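4-hydroxy-tetrahydrodipicolinate synthase (Thermotoga maritima, PDB 1O5K) probably catalyses the condensation of pyruvate with L-aspartate semialdehyde to 4-hydroxy-tetrahydrodipicolinate, a step of lysine biosynthesis. Local coordinates at residues Val152-Pro156 with Gln181-Thr185. Numbering follows the deposited sequence.
Sequences VNVLP and QIDRT
Build Val152-Leu155 as an extended loop, phi from about -143° to -69° and psi between 117° at Val154 and 146° at Leu155, then turn into a helix at Pro156 (-48°/-42°). Set Gln181-Thr185 as regular helix, with Thr185 N hydrogen-bonded to Gln181 O at 2.8 Å. Asn153 has its CA-to-CB bond toward the helix and, with chi1 t, gives ND2 to Gln181 OE1 (3.0 Å, nearly linear); its OD1 accepts from Asn145 and Asn176 instead. Val154, its side chain about 8 Å from that of Tyr144, the predicted proton donor/acceptor, takes Gln181 NE2 on its O at 2.8 Å. The Gln181 amide, carried there by chi1 t and chi2 near 101°, thus clamps two successive loop residues; NE2 also hydrogen-bonds Glu174, as does Thr185 OG1. Leu155 is the N-cap of helix 156-165, its CA-to-CB bond away from Gln181-Thr185. Pro156 has most of the loop's covered surface (82 Å²): CD packs on Gln181 OE1 (3.4 Å), CG on Thr185 OG1 (3.8 Å), CB on Arg184 CB (3.8 Å); Pro156 CA lies 4.6 Å from Thr185 CA, the closest backbone approach. In this TIM barrel the contact joins the loop after helix 147-150, and the start of helix 156-165, to helix 179-192; the longer helices follow neighbouring parallel strands 141-144 and 169-171, the first after short helix 147-150.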
# COMPACT_ATOMS: atom_id res chain seq x y z
N VAL A 152 0.72 8.33 -11.65
CA VAL A 152 1.87 7.82 -12.40
C VAL A 152 3.12 8.32 -11.72
O VAL A 152 3.15 9.47 -11.22
CB VAL A 152 1.84 8.28 -13.88
CG1 VAL A 152 2.12 9.78 -14.01
CG2 VAL A 152 2.87 7.47 -14.65
N ASN A 153 4.10 7.43 -11.60
CA ASN A 153 5.42 7.75 -11.07
C ASN A 153 6.46 7.72 -12.19
O ASN A 153 6.55 6.71 -12.92
CB ASN A 153 5.81 6.73 -10.02
CG ASN A 153 7.15 7.05 -9.41
OD1 ASN A 153 7.36 8.15 -8.96
ND2 ASN A 153 8.07 6.06 -9.40
N VAL A 154 7.25 8.79 -12.30
CA VAL A 154 8.42 8.81 -13.22
C VAL A 154 9.51 7.99 -12.59
O VAL A 154 10.01 8.36 -11.52
CB VAL A 154 9.03 10.22 -13.45
CG1 VAL A 154 10.12 10.16 -14.52
CG2 VAL A 154 7.98 11.23 -13.85
N LEU A 155 9.91 6.90 -13.23
CA LEU A 155 10.97 6.09 -12.67
C LEU A 155 12.25 6.89 -12.75
O LEU A 155 12.40 7.68 -13.69
CB LEU A 155 11.15 4.80 -13.45
CG LEU A 155 10.02 3.81 -13.38
CD1 LEU A 155 10.31 2.68 -14.31
CD2 LEU A 155 9.76 3.28 -11.94
N PRO A 156 13.15 6.76 -11.78
CA PRO A 156 14.45 7.41 -11.83
C PRO A 156 15.16 7.22 -13.18
O PRO A 156 15.69 8.17 -13.74
CB PRO A 156 15.20 6.79 -10.62
CG PRO A 156 14.03 6.53 -9.65
CD PRO A 156 12.93 6.04 -10.50
N GLN A 181 13.32 6.45 -4.04
CA GLN A 181 13.05 7.23 -5.22
C GLN A 181 13.88 8.49 -5.18
O GLN A 181 14.59 8.77 -6.14
CB GLN A 181 11.57 7.52 -5.45
CG GLN A 181 11.29 8.53 -6.55
CD GLN A 181 10.84 7.91 -7.89
OE1 GLN A 181 10.66 6.69 -8.01
NE2 GLN A 181 10.63 8.77 -8.87
N ILE A 182 13.89 9.19 -4.05
CA ILE A 182 14.66 10.42 -3.96
C ILE A 182 16.17 10.18 -4.19
O ILE A 182 16.81 10.88 -4.99
CB ILE A 182 14.42 11.06 -2.59
CG1 ILE A 182 12.94 11.57 -2.54
CG2 ILE A 182 15.43 12.16 -2.33
CD1 ILE A 182 12.51 11.98 -1.10
N ASP A 183 16.69 9.14 -3.55
CA ASP A 183 18.10 8.77 -3.66
C ASP A 183 18.48 8.49 -5.13
O ASP A 183 19.46 9.02 -5.61
CB ASP A 183 18.34 7.54 -2.81
CG ASP A 183 19.75 7.07 -2.84
OD1 ASP A 183 20.01 6.09 -3.56
OD2 ASP A 183 20.64 7.61 -2.20
N ARG A 184 17.66 7.70 -5.80
CA ARG A 184 17.93 7.28 -7.17
C ARG A 184 17.69 8.38 -8.22
O ARG A 184 18.46 8.49 -9.18
CB ARG A 184 17.13 6.04 -7.49
CG ARG A 184 17.75 4.81 -6.92
CD ARG A 184 19.03 4.37 -7.70
NE ARG A 184 18.70 3.54 -8.86
CZ ARG A 184 19.59 2.90 -9.64
NH1 ARG A 184 19.14 2.17 -10.66
NH2 ARG A 184 20.90 2.97 -9.44
N THR A 185 16.65 9.19 -8.05
CA THR A 185 16.42 10.35 -8.91
C THR A 185 17.63 11.27 -8.88
O THR A 185 18.16 11.59 -9.93
CB THR A 185 15.16 11.06 -8.52
OG1 THR A 185 14.04 10.20 -8.84
CG2 THR A 185 14.95 12.25 -9.32